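Local structure of 3-Hydroxyacyl-CoA dehydrogenase (Ralstonia eutropha H16, 4PZC) at residues I3-I8 against K81-V86; S76-K81 against D105-E110; V25-V30 against K172-Y177; A133-G138 against D161-A166. The protein probably catalyses the NAD-dependent interconversion of (S)-3-hydroxybutyryl-CoA and acetoacetyl-CoA. All coordinates share one frame; numbering follows the deposited sequence.

Interaction 1: I3-I8 against K81-V86; sequences IRTVGI and KATDIV
G7 pairs with V86 in parallel, their CA atoms 4.0 Å apart, as neighbouring strands come together; G7 N donates to I85 O at 2.5 Å, and D84 N donates to T5 O at 2.6 Å. G7 carries no side chain, and V86 CG1 packs against its backbone. D84 supplies the polar side-chain link of the contact. Chi1 of -52° sets CG beside its own backbone N; from there OD2 accepts from T5 N at 2.6 Å, a nearly straight bond that arrives from above the carboxylate plane. Aspartate suits this place because its short carboxylate reaches back to T5 N while its own backbone N binds T5 O, so one residue grips T5 twice. T5 CG2 rests 3.2 Å from A82 O. Over the face bearing V6 and I85, I85 CG2 meets V6 CG2 at 4.0 Å, the two side chains pointing the same way side by side; I3, just before the strand, brings CG2 to 3.9 Å from the same I85 methyl. Strand 28-32 pairs with the other edge of strand 5-9, its V30 touching T83, while V86 packs on I104 of helix 94-107 and I8 packs on helix 13-23.

Interaction 2: S76-K81 against D105-E110; sequences SYDDLK and DGIVGE
I107, in the last turn of helix 94-107, pushes its side chain against the short 3-10 turn of 76-81 and covers more of this contact than any other residue. Its CB lies 3.8 Å from Y77 O, and CG1 comes closer to the same oxygen, at 3.5 Å. The tip of this longer branch, CD1, stands back at 4.4 Å from Y77 O. The shorter branch, CG2, is anti to the backbone N; it lies 3.6 Å from Y77 O, meets K81 CG at 3.4 Å and is 4.3 Å from L80 CB. A beta-branched isoleucine suits this place because it has two arms to offer the compact turn: CG1 lies by Y77 O, while CG2 lies between Y77 O and K81 CG.

K81 crosses I107 at about a right angle. Its chain bends at the last torsion (chi4 -90°), which brings NZ round to 3.6 Å from I107 O without a hydrogen bond; the carbonyl end of a helix would probably be favourable surroundings for that positive charge. V108, the first residue beyond the helix, adds a second apolar contact: its CG1 sits 4.1 Å from L80 CB, with L80 O as another neighbour. The turn itself is closed by the backbone bond from K81 N to D78 O. L80, the buried residue here, reaches inward to V30 and V32 of strand 28-32 and to V86 of strand 85-88, so the surface turn and the helix end pack over one face of the sheet, against these two strands, with Y77 lying on V32.

Interaction 3: V25-V30 against K172-Y177; sequences VGLNVV and KQLGKY
Q173, in the last turn of helix 161-173, sends its side chain across to V25 and L27. CG is anti to the backbone N (chi1 -158°), and the extended chain beyond it carries the amide outward until it meets L27 tip to tip. There NE2 lies 3.5 Å from L27 CG and equally close to both of its methyl carbons, while V25 CG1 touches NE2 at 3.4 Å as the valine crosses the glutamine obliquely. The backbone of Q173 takes part as well, with its O at 3.2 Å from V25 CG1. A long, uncharged side chain suits this place, since its length carries the amide over to L27, with CG and NE2 both passing V25 CG1.

L174 follows, its CA 4.0 Å from V25 CG2 and its CD1 4.2 Å from L27 CD1; the leucine also rests on A21 of helix 13-23. Next comes G175, whose positive phi (77°) belongs to a Schellman motif that ends the helix, a backbone shape that favours glycine. G26 closes helix 13-23 in the same manner on the other side. After G175, K176 turns away to bond V145 O and M148 O through NZ, and Y177 packs on E216 of the second subunit.

No hydrogen bond joins the two segments. The two helix ends meet by non-bonded packing in which valine and leucine carbons lie against the polar Q173 O and NE2, so the contact fixes how closely they sit without imposing the directionality of a polar bond.

Interaction 4: A133-G138 against D161-A166; sequences ADRFIG and DTTHAA
R135 packs its guanidinium over T163 and T162, between the approach to strand 136-141 and the first turns of helix 161-173; no hydrogen bond crosses the contact. Bends at chi2 (-84°) and chi3 place CD and NE of R135, and the guanidinium they lead to lies by the two threonines. T163 OG1 lies over the centre of one face of that flat group, 3.7 Å from CZ, whereas T162 CG2 lies at its edge, in plane, 3.6 Å from NH2. A small threonine suits position 163, as its hydroxyl and its methyl can serve different neighbours. Its hydroxyl bonds to S160 OG, which also bonds to D134 O; the modelled approach of T163 OG1 to D134 O itself is too close to be trusted.

Among charges, D134 pairs with R132 through OD1, and R135 NE sits 3.6 Å from D134 OD2 in a long, weak salt bridge. The acid thus has arginine neighbours on the loop that leads into the strand.

The apolar part belongs to I137, a buried strand residue whose side chain points to the helix. Its CB meets T163 CG2 at 4.0 Å, and its extended chain sets CD1 at 4.0 Å from H164 CA, so the side chain packs between strand and helix; the axes of 136-138 and 161-166 approach to 8.6 Å, at 49°. F136 turns to the opposite face, onto helix 123-127.

Helix 161-173 lying over strand 136-141 belongs to the beta-alpha-beta crossover that links strands 150-155 and 177-182, and helps build the far half of the Rossmann-type NAD-binding domain of this family.

Overall arrangement
All four contacts lie in the NAD-binding domain, in or against one mixed sheet. Interactions 1 and 2, about 9 Å apart between centres, share K81 and touch through V86, L80 and V108. Interaction 3 lies about 12 Å from interaction 1, its strand 28-32 being the sheet neighbour of 5-9. Interaction 4 shares helix 161-173 with interaction 3, at its other end, their centres about 17 Å apart. Along the chain, interactions 1 and 2 cross, as do 1 and 3, while interactions 2 and 4 are nested in the long loop closed by interaction 3. The N-terminal part of the domain is thus tied to the end of helix 161-173, consistent with a compact domain framing the NAD site.

Interaction 1: I3-I8 against K81-V86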
# COMPACT_ATOMS: atom_id res chain seq x y z
N ILE A 3 28.20 6.80 22.42
CA ILE A 3 27.83 5.38 22.34
C ILE A 3 28.75 4.67 21.34
O ILE A 3 28.63 4.88 20.14
CB ILE A 3 26.37 5.17 21.85
CG1 ILE A 3 25.36 5.67 22.88
CG2 ILE A 3 26.11 3.69 21.58
CD1 ILE A 3 23.93 5.60 22.40
N ARG A 4 29.66 3.84 21.84
CA ARG A 4 30.46 2.96 20.97
C ARG A 4 30.27 1.45 21.27
O ARG A 4 30.75 0.60 20.50
CB ARG A 4 31.95 3.38 21.01
CG ARG A 4 32.34 4.39 19.92
CD ARG A 4 33.78 4.92 20.01
NE ARG A 4 34.71 4.06 20.78
CZ ARG A 4 35.35 2.98 20.32
NH1 ARG A 4 35.19 2.57 19.06
NH2 ARG A 4 36.15 2.30 21.13
N THR A 5 29.54 1.13 22.34
CA THR A 5 29.28 -0.25 22.72
C THR A 5 27.81 -0.52 23.02
O THR A 5 27.27 0.01 24.00
CB THR A 5 30.08 -0.63 23.97
OG1 THR A 5 31.46 -0.31 23.75
CG2 THR A 5 29.95 -2.13 24.26
N VAL A 6 27.20 -1.38 22.20
CA VAL A 6 25.76 -1.69 22.24
C VAL A 6 25.45 -3.10 22.76
O VAL A 6 25.78 -4.11 22.11
CB VAL A 6 25.14 -1.59 20.83
CG1 VAL A 6 23.74 -2.21 20.78
CG2 VAL A 6 25.10 -0.14 20.39
N GLY A 7 24.77 -3.15 23.90
CA GLY A 7 24.18 -4.39 24.39
C GLY A 7 23.07 -4.90 23.48
O GLY A 7 22.31 -4.12 22.90
N ILE A 8 23.01 -6.23 23.32
CA ILE A 8 21.89 -6.90 22.67
C ILE A 8 21.49 -8.12 23.47
O ILE A 8 22.32 -8.99 23.71
CB ILE A 8 22.25 -7.37 21.26
CG1 ILE A 8 22.59 -6.17 20.39
CG2 ILE A 8 21.10 -8.18 20.65
CD1 ILE A 8 22.88 -6.50 18.94
N LYS A 81 27.31 -4.46 31.58
CA LYS A 81 27.92 -3.32 32.26
C LYS A 81 28.92 -2.62 31.30
O LYS A 81 29.08 -1.40 31.35
CB LYS A 81 28.64 -3.73 33.55
CG LYS A 81 27.75 -4.13 34.72
CD LYS A 81 28.54 -4.24 36.03
CE LYS A 81 27.83 -5.05 37.11
NZ LYS A 81 26.95 -4.20 37.95
N ALA A 82 29.57 -3.39 30.42
CA ALA A 82 30.52 -2.80 29.46
C ALA A 82 29.86 -2.00 28.33
O ALA A 82 30.53 -1.61 27.37
CB ALA A 82 31.39 -3.90 28.86
N THR A 83 28.55 -1.72 28.44
CA THR A 83 27.76 -1.28 27.30
C THR A 83 27.16 0.09 27.54
O THR A 83 26.82 0.43 28.67
CB THR A 83 26.62 -2.27 27.04
OG1 THR A 83 25.81 -2.40 28.21
CG2 THR A 83 27.18 -3.64 26.68
N ASP A 84 27.02 0.86 26.46
CA ASP A 84 26.42 2.20 26.49
C ASP A 84 24.89 2.12 26.53
O ASP A 84 24.23 2.97 27.11
CB ASP A 84 26.86 3.04 25.27
CG ASP A 84 28.39 3.07 25.08
OD1 ASP A 84 29.13 3.10 26.09
OD2 ASP A 84 28.85 3.05 23.92
N ILE A 85 24.33 1.08 25.91
CA ILE A 85 22.88 0.92 25.75
C ILE A 85 22.55 -0.55 25.42
O ILE A 85 23.35 -1.25 24.78
CB ILE A 85 22.37 1.82 24.61
CG1 ILE A 85 20.97 1.40 24.15
CG2 ILE A 85 23.31 1.74 23.40
CD1 ILE A 85 20.29 2.40 23.24
N VAL A 86 21.36 -0.99 25.84
CA VAL A 86 20.94 -2.38 25.65
C VAL A 86 19.60 -2.51 24.90
O VAL A 86 18.59 -1.89 25.27
CB VAL A 86 20.83 -3.09 27.01
CG1 VAL A 86 20.85 -4.61 26.82
CG2 VAL A 86 21.96 -2.66 27.93

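Interaction 2: S76-K81 against D105-E110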
# COMPACT_ATOMS: atom_id res chain seq x y z
N SER A 76 26.87 -14.22 29.96
CA SER A 76 26.85 -13.49 31.22
C SER A 76 26.19 -12.18 30.91
O SER A 76 26.60 -11.46 30.01
CB SER A 76 28.26 -13.24 31.74
OG SER A 76 29.15 -14.26 31.31
N TYR A 77 25.17 -11.87 31.68
CA TYR A 77 24.37 -10.69 31.42
C TYR A 77 24.99 -9.52 32.19
O TYR A 77 24.57 -8.38 32.04
CB TYR A 77 22.92 -10.95 31.80
CG TYR A 77 22.51 -12.37 31.50
CD1 TYR A 77 22.79 -13.41 32.42
CD2 TYR A 77 21.86 -12.70 30.31
CE1 TYR A 77 22.44 -14.72 32.16
CE2 TYR A 77 21.50 -14.02 30.04
CZ TYR A 77 21.79 -15.02 30.97
OH TYR A 77 21.44 -16.33 30.72
N ASP A 78 26.00 -9.83 33.01
CA ASP A 78 26.88 -8.82 33.59
C ASP A 78 27.75 -8.13 32.52
O ASP A 78 28.21 -7.01 32.74
CB ASP A 78 27.76 -9.42 34.71
CG ASP A 78 27.01 -9.55 36.03
OD1 ASP A 78 26.96 -8.54 36.78
OD2 ASP A 78 26.49 -10.66 36.33
N ASP A 79 27.93 -8.77 31.36
CA ASP A 79 28.74 -8.16 30.28
C ASP A 79 28.10 -6.87 29.76
O ASP A 79 28.75 -6.02 29.15
CB ASP A 79 28.98 -9.19 29.15
CG ASP A 79 29.91 -10.34 29.59
OD1 ASP A 79 30.26 -10.41 30.79
OD2 ASP A 79 30.30 -11.19 28.77
N LEU A 80 26.82 -6.71 30.07
CA LEU A 80 26.07 -5.51 29.73
C LEU A 80 26.44 -4.29 30.59
O LEU A 80 25.92 -3.19 30.34
CB LEU A 80 24.56 -5.80 29.83
CG LEU A 80 24.12 -7.00 28.97
CD1 LEU A 80 22.62 -7.27 29.08
CD2 LEU A 80 24.52 -6.80 27.52
N LYS A 81 27.31 -4.46 31.58
CA LYS A 81 27.92 -3.32 32.26
C LYS A 81 28.92 -2.62 31.30
O LYS A 81 29.08 -1.40 31.35
CB LYS A 81 28.64 -3.73 33.55
CG LYS A 81 27.75 -4.13 34.72
CD LYS A 81 28.54 -4.24 36.03
CE LYS A 81 27.83 -5.05 37.11
NZ LYS A 81 26.95 -4.20 37.95
N ASP A 105 17.84 -3.97 33.64
CA ASP A 105 17.80 -2.78 34.50
C ASP A 105 18.64 -3.01 35.76
O ASP A 105 19.35 -2.11 36.21
CB ASP A 105 16.35 -2.45 34.86
CG ASP A 105 16.19 -1.12 35.56
OD1 ASP A 105 16.91 -0.17 35.21
OD2 ASP A 105 15.30 -1.00 36.43
N GLY A 106 18.56 -4.23 36.30
CA GLY A 106 19.43 -4.72 37.39
C GLY A 106 20.94 -4.56 37.17
O GLY A 106 21.64 -4.14 38.07
N ILE A 107 21.43 -4.89 35.99
CA ILE A 107 22.87 -4.82 35.72
C ILE A 107 23.34 -3.38 35.45
O ILE A 107 24.12 -2.84 36.21
CB ILE A 107 23.28 -5.79 34.57
CG1 ILE A 107 23.28 -7.25 35.04
CG2 ILE A 107 24.68 -5.47 34.08
CD1 ILE A 107 21.95 -7.77 35.53
N VAL A 108 22.87 -2.77 34.36
CA VAL A 108 23.45 -1.52 33.86
C VAL A 108 23.26 -0.29 34.75
O VAL A 108 22.36 -0.25 35.60
CB VAL A 108 22.92 -1.18 32.44
CG1 VAL A 108 23.21 -2.32 31.47
CG2 VAL A 108 21.43 -0.83 32.47
N GLY A 109 24.12 0.72 34.51
CA GLY A 109 24.10 1.99 35.25
C GLY A 109 22.91 2.89 34.94
O GLY A 109 22.29 2.80 33.86
N GLU A 110 22.59 3.77 35.90
CA GLU A 110 21.44 4.69 35.82
C GLU A 110 21.33 5.51 34.53
O GLU A 110 20.21 5.83 34.09
CB GLU A 110 21.44 5.66 37.02
CG GLU A 110 20.48 5.27 38.14
CD GLU A 110 19.96 6.48 38.94
OE1 GLU A 110 20.78 7.31 39.38
OE2 GLU A 110 18.73 6.58 39.13

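Interaction 3: V25-V30 against K172-Y177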
# COMPACT_ATOMS: atom_id res chain seq x y z
N VAL A 25 29.30 -1.03 10.90
CA VAL A 25 29.52 0.40 11.12
C VAL A 25 30.69 0.59 12.08
O VAL A 25 31.02 1.72 12.48
CB VAL A 25 28.24 1.05 11.66
CG1 VAL A 25 28.46 2.52 11.95
CG2 VAL A 25 27.10 0.87 10.65
N GLY A 26 31.35 -0.51 12.46
CA GLY A 26 32.45 -0.48 13.41
C GLY A 26 32.01 -0.24 14.84
O GLY A 26 32.67 0.49 15.58
N LEU A 27 30.90 -0.84 15.25
CA LEU A 27 30.39 -0.64 16.61
C LEU A 27 30.52 -1.90 17.46
O LEU A 27 30.31 -3.01 16.97
CB LEU A 27 28.94 -0.17 16.59
CG LEU A 27 28.72 1.32 16.31
CD1 LEU A 27 27.23 1.62 16.40
CD2 LEU A 27 29.51 2.20 17.26
N ASN A 28 30.86 -1.71 18.74
CA ASN A 28 31.15 -2.82 19.65
C ASN A 28 29.86 -3.39 20.18
O ASN A 28 29.05 -2.65 20.74
CB ASN A 28 32.00 -2.34 20.82
CG ASN A 28 33.19 -1.53 20.37
OD1 ASN A 28 33.30 -0.35 20.71
ND2 ASN A 28 34.07 -2.16 19.58
N VAL A 29 29.68 -4.69 20.00
CA VAL A 29 28.43 -5.34 20.37
C VAL A 29 28.63 -6.45 21.39
O VAL A 29 29.34 -7.42 21.12
CB VAL A 29 27.74 -5.98 19.14
CG1 VAL A 29 26.44 -6.67 19.55
CG2 VAL A 29 27.46 -4.93 18.07
N VAL A 30 28.00 -6.30 22.55
CA VAL A 30 27.88 -7.40 23.52
C VAL A 30 26.55 -8.13 23.26
O VAL A 30 25.48 -7.57 23.55
CB VAL A 30 27.94 -6.87 24.98
CG1 VAL A 30 27.70 -7.98 25.99
CG2 VAL A 30 29.28 -6.19 25.25
N LYS A 172 20.83 6.65 12.79
CA LYS A 172 21.39 7.28 11.61
C LYS A 172 22.75 6.67 11.38
O LYS A 172 23.06 6.30 10.25
CB LYS A 172 21.49 8.80 11.75
CG LYS A 172 20.19 9.57 11.53
CD LYS A 172 20.47 10.97 10.98
CE LYS A 172 19.22 11.82 10.84
NZ LYS A 172 18.64 12.09 12.18
N GLN A 173 23.53 6.51 12.45
CA GLN A 173 24.85 5.90 12.34
C GLN A 173 24.81 4.46 11.80
O GLN A 173 25.73 4.03 11.12
CB GLN A 173 25.61 5.95 13.66
CG GLN A 173 27.12 5.83 13.43
CD GLN A 173 27.93 5.56 14.69
OE1 GLN A 173 28.00 6.39 15.59
NE2 GLN A 173 28.58 4.40 14.74
N LEU A 174 23.75 3.72 12.10
CA LEU A 174 23.55 2.40 11.48
C LEU A 174 23.11 2.44 10.00
O LEU A 174 22.98 1.39 9.36
CB LEU A 174 22.54 1.58 12.29
CG LEU A 174 23.04 0.79 13.51
CD1 LEU A 174 23.34 1.67 14.73
CD2 LEU A 174 22.04 -0.28 13.90
N GLY A 175 22.86 3.63 9.45
CA GLY A 175 22.36 3.78 8.07
C GLY A 175 20.89 3.46 7.88
O GLY A 175 20.44 3.33 6.75
N LYS A 176 20.14 3.32 8.98
CA LYS A 176 18.68 3.19 8.92
C LYS A 176 18.05 4.57 9.00
O LYS A 176 18.59 5.47 9.64
CB LYS A 176 18.12 2.38 10.11
CG LYS A 176 18.83 1.09 10.50
CD LYS A 176 18.87 0.14 9.33
CE LYS A 176 19.04 -1.30 9.77
NZ LYS A 176 19.62 -2.11 8.66
N TYR A 177 16.87 4.73 8.40
CA TYR A 177 16.07 5.91 8.67
C TYR A 177 15.21 5.77 9.94
O TYR A 177 14.38 4.87 10.03
CB TYR A 177 15.20 6.32 7.47
CG TYR A 177 15.46 7.76 7.15
CD1 TYR A 177 15.13 8.75 8.06
CD2 TYR A 177 16.13 8.13 5.98
CE1 TYR A 177 15.42 10.08 7.81
CE2 TYR A 177 16.41 9.46 5.71
CZ TYR A 177 16.05 10.43 6.63
OH TYR A 177 16.32 11.76 6.37

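Interaction 4: A133-G138 against D161-A166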
# COMPACT_ATOMS: atom_id res chain seq x y z
N ALA A 133 12.53 5.05 33.61
CA ALA A 133 11.72 5.08 32.39
C ALA A 133 12.27 6.04 31.34
O ALA A 133 12.34 5.68 30.17
CB ALA A 133 10.30 5.44 32.75
N ASP A 134 12.68 7.25 31.74
CA ASP A 134 13.16 8.24 30.79
C ASP A 134 14.33 7.76 29.95
O ASP A 134 14.62 8.28 28.86
CB ASP A 134 13.53 9.55 31.49
CG ASP A 134 14.91 9.50 32.14
OD1 ASP A 134 14.99 8.86 33.21
OD2 ASP A 134 15.87 10.11 31.59
N ARG A 135 15.02 6.75 30.46
CA ARG A 135 16.10 6.11 29.71
C ARG A 135 15.60 4.90 28.91
O ARG A 135 16.39 4.15 28.36
CB ARG A 135 17.23 5.71 30.67
CG ARG A 135 17.95 6.89 31.31
CD ARG A 135 19.02 7.40 30.37
NE ARG A 135 18.97 8.86 30.21
CZ ARG A 135 19.51 9.53 29.20
NH1 ARG A 135 20.17 8.91 28.22
NH2 ARG A 135 19.38 10.85 29.17
N PHE A 136 14.28 4.71 28.84
CA PHE A 136 13.72 3.59 28.09
C PHE A 136 13.06 4.08 26.82
O PHE A 136 12.30 5.05 26.85
CB PHE A 136 12.69 2.83 28.92
CG PHE A 136 12.21 1.58 28.24
CD1 PHE A 136 12.90 0.41 28.37
CD2 PHE A 136 11.09 1.60 27.43
CE1 PHE A 136 12.47 -0.73 27.72
CE2 PHE A 136 10.65 0.47 26.78
CZ PHE A 136 11.34 -0.70 26.93
N ILE A 137 13.32 3.39 25.72
CA ILE A 137 12.76 3.76 24.43
C ILE A 137 12.42 2.49 23.66
O ILE A 137 12.91 1.42 24.00
CB ILE A 137 13.76 4.60 23.63
CG1 ILE A 137 13.05 5.44 22.57
CG2 ILE A 137 14.82 3.71 22.99
CD1 ILE A 137 13.97 6.29 21.73
N GLY A 138 11.54 2.58 22.66
CA GLY A 138 11.15 1.43 21.83
C GLY A 138 11.76 1.52 20.45
O GLY A 138 11.94 2.62 19.92
N ASP A 161 13.68 13.50 26.04
CA ASP A 161 14.19 14.06 24.78
C ASP A 161 15.62 13.59 24.51
O ASP A 161 15.99 13.27 23.37
CB ASP A 161 14.14 15.58 24.82
CG ASP A 161 12.73 16.11 24.78
OD1 ASP A 161 11.92 15.52 24.04
OD2 ASP A 161 12.43 17.09 25.48
N THR A 162 16.40 13.54 25.58
CA THR A 162 17.79 13.14 25.50
C THR A 162 17.96 11.69 25.04
O THR A 162 18.81 11.42 24.18
CB THR A 162 18.46 13.31 26.88
OG1 THR A 162 17.94 14.47 27.55
CG2 THR A 162 19.98 13.39 26.71
N THR A 163 17.16 10.79 25.63
CA THR A 163 17.19 9.36 25.30
C THR A 163 16.82 9.23 23.86
O THR A 163 17.37 8.39 23.13
CB THR A 163 16.14 8.53 26.06
OG1 THR A 163 16.36 8.58 27.48
CG2 THR A 163 16.20 7.08 25.63
N HIS A 164 15.87 10.04 23.46
CA HIS A 164 15.39 10.01 22.09
C HIS A 164 16.50 10.36 21.10
O HIS A 164 16.77 9.58 20.19
CB HIS A 164 14.18 10.91 21.92
CG HIS A 164 13.93 11.31 20.51
ND1 HIS A 164 13.67 10.39 19.52
CD2 HIS A 164 13.91 12.53 19.92
CE1 HIS A 164 13.50 11.03 18.38
NE2 HIS A 164 13.64 12.32 18.59
N ALA A 165 17.17 11.49 21.29
CA ALA A 165 18.17 11.96 20.31
C ALA A 165 19.37 11.01 20.20
O ALA A 165 19.89 10.74 19.10
CB ALA A 165 18.64 13.37 20.64
N ALA A 166 19.78 10.50 21.35
CA ALA A 166 20.82 9.47 21.44
C ALA A 166 20.49 8.35 20.52
O ALA A 166 21.25 8.02 19.60
CB ALA A 166 20.91 8.94 22.86